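Local coordinates for putative endonuclease/exonuclease/phosphatase family protein (Bacteroides thetaiotaomicron, PDB 3MPR), which probably acts as a metal-dependent hydrolase of the endonuclease/exonuclease/phosphatase family, possibly a nuclease that cuts phosphodiester bonds, at the interface of chains A and B. Numbering follows the deposited sequence. Chains: chain A/B, Putative endonuclease/exonuclease/phosphatase family protein.

Contacts 1 and 2 are neighbouring patches of one two-fold interface, the centres of their C-alpha atoms about 9 Å apart. The chain B segment 245-249 joins them: its loop residues meet their symmetry mates in contact 2, then the chain enters strand 248-251, whose B:Arg249 reaches into contact 1. On chain A, the consecutive A:Leu210 and A:Asn211 divide between the patches in the same way. Contact 2 brings the 245-247 loops of both chains together, whereas contact 1 lies to one side and recurs with the chains exchanged. The pairing may or may not be the biological dimer.

Contact 1: the interface of chains A and B. Residues chain A 211, 219-222, 281; chain B 249, 272-274.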
# COMPACT_ATOMS: atom_id res chain seq x y z
N ASN A 211 -11.18 -6.30 -0.14
CA ASN A 211 -11.38 -7.74 -0.24
C ASN A 211 -11.24 -8.37 1.14
O ASN A 211 -10.77 -7.72 2.09
CB ASN A 211 -10.35 -8.35 -1.20
CG ASN A 211 -10.94 -9.44 -2.08
OD1 ASN A 211 -11.66 -10.31 -1.60
ND2 ASN A 211 -10.65 -9.38 -3.39
N PRO A 219 -6.90 -14.00 -9.05
CA PRO A 219 -6.83 -12.54 -8.96
C PRO A 219 -8.18 -11.86 -9.18
O PRO A 219 -8.26 -10.64 -9.08
CB PRO A 219 -5.82 -12.17 -10.06
CG PRO A 219 -5.95 -13.27 -11.05
CD PRO A 219 -6.20 -14.51 -10.24
N ASN A 220 -9.23 -12.64 -9.43
CA ASN A 220 -10.58 -12.08 -9.60
C ASN A 220 -11.54 -12.38 -8.43
O ASN A 220 -12.70 -11.98 -8.49
CB ASN A 220 -11.22 -12.58 -10.90
CG ASN A 220 -10.47 -12.12 -12.12
OD1 ASN A 220 -9.81 -12.92 -12.80
ND2 ASN A 220 -10.57 -10.84 -12.42
N SER A 221 -11.06 -13.07 -7.40
CA SER A 221 -11.94 -13.53 -6.33
C SER A 221 -12.43 -12.39 -5.46
O SER A 221 -11.78 -11.35 -5.33
CB SER A 221 -11.23 -14.56 -5.45
OG SER A 221 -10.27 -13.92 -4.62
N PHE A 222 -13.59 -12.59 -4.85
CA PHE A 222 -14.06 -11.68 -3.82
C PHE A 222 -14.76 -12.45 -2.71
O PHE A 222 -15.49 -13.40 -2.98
CB PHE A 222 -15.01 -10.62 -4.38
CG PHE A 222 -15.52 -9.68 -3.32
CD1 PHE A 222 -14.72 -8.65 -2.86
CD2 PHE A 222 -16.76 -9.88 -2.73
CE1 PHE A 222 -15.16 -7.81 -1.84
CE2 PHE A 222 -17.22 -9.04 -1.73
CZ PHE A 222 -16.42 -8.00 -1.28
N PHE A 281 -4.10 -12.47 0.91
CA PHE A 281 -3.60 -11.10 0.92
C PHE A 281 -3.02 -10.80 2.29
O PHE A 281 -3.57 -11.26 3.28
CB PHE A 281 -4.73 -10.11 0.64
CG PHE A 281 -5.33 -10.25 -0.72
CD1 PHE A 281 -4.54 -10.17 -1.85
CD2 PHE A 281 -6.69 -10.46 -0.88
CE1 PHE A 281 -5.08 -10.30 -3.11
CE2 PHE A 281 -7.24 -10.60 -2.15
CZ PHE A 281 -6.43 -10.52 -3.26
N ARG B 249 -13.28 -5.14 -6.69
CA ARG B 249 -14.00 -6.22 -7.39
C ARG B 249 -15.41 -5.77 -7.73
O ARG B 249 -16.02 -5.00 -6.98
CB ARG B 249 -14.06 -7.49 -6.54
CG ARG B 249 -12.68 -8.05 -6.13
CD ARG B 249 -11.92 -8.72 -7.30
NE ARG B 249 -10.67 -9.28 -6.80
CZ ARG B 249 -9.51 -8.63 -6.77
NH1 ARG B 249 -9.43 -7.40 -7.27
NH2 ARG B 249 -8.44 -9.21 -6.25
N TYR B 272 -17.17 -12.85 -9.57
CA TYR B 272 -16.59 -11.51 -9.52
C TYR B 272 -15.45 -11.35 -10.51
O TYR B 272 -14.91 -12.33 -11.01
CB TYR B 272 -16.08 -11.20 -8.11
CG TYR B 272 -17.18 -11.17 -7.08
CD1 TYR B 272 -17.60 -12.33 -6.45
CD2 TYR B 272 -17.77 -9.97 -6.71
CE1 TYR B 272 -18.61 -12.29 -5.49
CE2 TYR B 272 -18.77 -9.93 -5.77
CZ TYR B 272 -19.18 -11.09 -5.17
OH TYR B 272 -20.18 -11.02 -4.22
N GLU B 273 -15.09 -10.09 -10.77
CA GLU B 273 -13.89 -9.80 -11.54
C GLU B 273 -13.13 -8.61 -10.96
O GLU B 273 -13.72 -7.74 -10.31
CB GLU B 273 -14.24 -9.53 -13.00
CG GLU B 273 -15.20 -8.40 -13.22
CD GLU B 273 -15.62 -8.29 -14.67
OE1 GLU B 273 -14.77 -7.96 -15.53
OE2 GLU B 273 -16.81 -8.53 -14.96
N ALA B 274 -11.83 -8.61 -11.20
CA ALA B 274 -10.97 -7.51 -10.78
C ALA B 274 -11.27 -6.27 -11.60
O ALA B 274 -11.55 -6.35 -12.80
CB ALA B 274 -9.51 -7.90 -10.93
O HOH W 1 -8.53 -11.97 -5.54
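The guanidinium of B:Arg249 carries the backbone carbonyl of A:Pro219 over one face, its O 3.1 Å above the plane and displaced toward the rim, with no N-H aimed at it. At the guanidinium edge, in plane, lie the carbonyl carbon of A:Ser221 and a water. The second flat group, the phenol ring of B:Tyr272, has the CB of A:Phe222 on one face, 3.7 Å from the ring centroid, a CH-pi contact. This is a loop-to-strand interface between two copies of an endonuclease/exonuclease/phosphatase fold: chain A loop 219-222 lies against chain B strands 248-251 and 272-275.

B:Arg249 sets off with CG beside its backbone N, bends at chi2 and runs on extended through CD. That course brings NE to the carbonyl O of A:Ser221 for a 2.8 Å hydrogen bond, bent to 139° at the hydrogen and arriving from above the carbonyl plane. The same oxygen accepts the side-chain amide ND2 of A:Asn211 at 3.0 Å, almost straight and in the plane of that amide, so two donors grip one acceptor from both chains. The tip NH2 of B:Arg249 binds the water, 2.8 Å away, and the water also pairs with the hydroxyl OG of A:Ser221. The A:Phe281 ring meets this tip, its plane 68° from that of the guanidinium.

A:Phe222 holds CG anti to its backbone N (chi1 179°), and its side chain crosses B:Tyr272 obliquely. Its ring atom CD2 comes 3.6 Å from CZ of B:Tyr272, while CD1 on the other rim touches CB and CG of B:Arg249; the phenyl is thus wedged between the two chain B side chains. At A:Asn220, the amide ND2 lies 2.8 Å from the backbone N of B:Ala274. Both nitrogens are donors as modelled; with OD1 and ND2 exchanged, the amide oxygen could accept that N-H, so the amide is perhaps built flipped.

Contact 2: the interface of chains A and B. Residues chain A 210, 245-247; chain B 34, 245-248.
A:Leu210 and B:Thr247 bury the most surface here, followed by A:Thr245, in a contact astride the two-fold axis of the dimer, mainly loop against loop, with helix 28-41 of chain B at one end. The side chain of A:Leu210 starts with CG beside its backbone N (chi1 -59°) and crosses B:Val34 of that helix obliquely. Its methyl CD1 lies 4.0 Å from CG1 of B:Val34 and also passes near the carbonyl O of B:Thr247. A water ties the backbone together alongside, 3.0 Å from the carbonyl O of A:Leu210 and also paired with the carbonyl O of B:Thr247.

B:Thr247 offers its backbone N-H to the hydroxyl OG1 of A:Thr245, a 3.1 Å hydrogen bond, moderately straight at 154° at the hydrogen. That hydroxyl sits between its own backbone N and carbonyl carbon (chi1 60°), which turns it toward the facing loop, and it makes a weak second bond to the carbonyl O of B:Thr247. The two-fold repeats the bond with the chains exchanged: the backbone N of A:Thr247 donates to OG1 of B:Thr245 at 3.0 Å. Between the loops, one water joins both Thr245 carbonyls and both Thr247 hydroxyls.

The two Asp246 carboxylates come near each other without touching; if both are ionised, their repulsion may raise the proton affinity of one, with OD1 of A:Asp246 4.3 Å from OD1 of B:Asp246.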
# COMPACT_ATOMS: atom_id res chain seq x y z
N LEU A 210 -10.74 -3.81 0.46
CA LEU A 210 -11.33 -4.01 -0.85
C LEU A 210 -11.58 -5.48 -1.10
O LEU A 210 -12.11 -5.85 -2.14
CB LEU A 210 -10.41 -3.45 -1.94
CG LEU A 210 -10.12 -1.96 -1.78
CD1 LEU A 210 -9.13 -1.53 -2.86
CD2 LEU A 210 -11.40 -1.17 -1.88
N THR A 245 -3.90 -5.66 -1.91
CA THR A 245 -4.31 -6.46 -3.06
C THR A 245 -3.29 -6.43 -4.21
O THR A 245 -3.60 -6.85 -5.33
CB THR A 245 -5.69 -5.96 -3.59
OG1 THR A 245 -5.60 -4.58 -3.98
CG2 THR A 245 -6.75 -6.10 -2.49
N ASP A 246 -2.08 -5.95 -3.92
CA ASP A 246 -1.06 -5.74 -4.95
C ASP A 246 -0.92 -7.02 -5.76
O ASP A 246 -0.94 -8.11 -5.20
CB ASP A 246 0.30 -5.42 -4.32
CG ASP A 246 0.28 -4.25 -3.35
OD1 ASP A 246 -0.73 -4.05 -2.64
OD2 ASP A 246 1.33 -3.57 -3.26
N THR A 247 -0.77 -6.89 -7.08
CA THR A 247 -0.51 -8.05 -7.92
C THR A 247 0.66 -7.83 -8.87
O THR A 247 0.93 -6.70 -9.30
CB THR A 247 -1.74 -8.42 -8.80
OG1 THR A 247 -2.24 -7.23 -9.43
CG2 THR A 247 -2.85 -9.02 -7.96
N VAL B 34 -13.22 4.34 -4.49
CA VAL B 34 -12.04 3.51 -4.31
C VAL B 34 -10.76 4.33 -4.47
O VAL B 34 -9.83 4.21 -3.68
CB VAL B 34 -12.03 2.29 -5.25
CG1 VAL B 34 -10.75 1.45 -5.08
CG2 VAL B 34 -13.26 1.41 -4.97
N THR B 245 -0.78 -1.06 -7.56
CA THR B 245 -1.60 -1.91 -8.44
C THR B 245 -2.91 -2.35 -7.78
O THR B 245 -3.60 -3.23 -8.30
CB THR B 245 -0.82 -3.18 -8.87
OG1 THR B 245 -0.45 -3.93 -7.70
CG2 THR B 245 0.44 -2.83 -9.65
N ASP B 246 -3.26 -1.74 -6.64
CA ASP B 246 -4.49 -2.11 -5.93
C ASP B 246 -5.66 -2.27 -6.89
O ASP B 246 -5.84 -1.46 -7.79
CB ASP B 246 -4.92 -1.04 -4.90
CG ASP B 246 -3.81 -0.63 -3.93
OD1 ASP B 246 -2.63 -0.63 -4.32
OD2 ASP B 246 -4.16 -0.23 -2.79
N THR B 247 -6.48 -3.30 -6.67
CA THR B 247 -7.72 -3.48 -7.43
C THR B 247 -8.92 -3.76 -6.52
O THR B 247 -8.78 -4.36 -5.44
CB THR B 247 -7.62 -4.64 -8.44
OG1 THR B 247 -7.10 -5.79 -7.77
CG2 THR B 247 -6.72 -4.27 -9.62
N TYR B 248 -10.09 -3.32 -6.96
CA TYR B 248 -11.35 -3.68 -6.30
C TYR B 248 -12.08 -4.77 -7.10
O TYR B 248 -11.53 -5.30 -8.08
CB TYR B 248 -12.23 -2.44 -6.06
CG TYR B 248 -12.86 -1.83 -7.31
CD1 TYR B 248 -14.20 -2.05 -7.61
CD2 TYR B 248 -12.13 -1.02 -8.18
CE1 TYR B 248 -14.80 -1.48 -8.74
CE2 TYR B 248 -12.73 -0.44 -9.33
CZ TYR B 248 -14.06 -0.69 -9.60
OH TYR B 248 -14.69 -0.15 -10.71
O HOH W 2 -3.55 -4.59 -10.90
O HOH W 3 -4.19 -5.89 -7.67
O HOH W 4 -10.06 -6.59 -4.23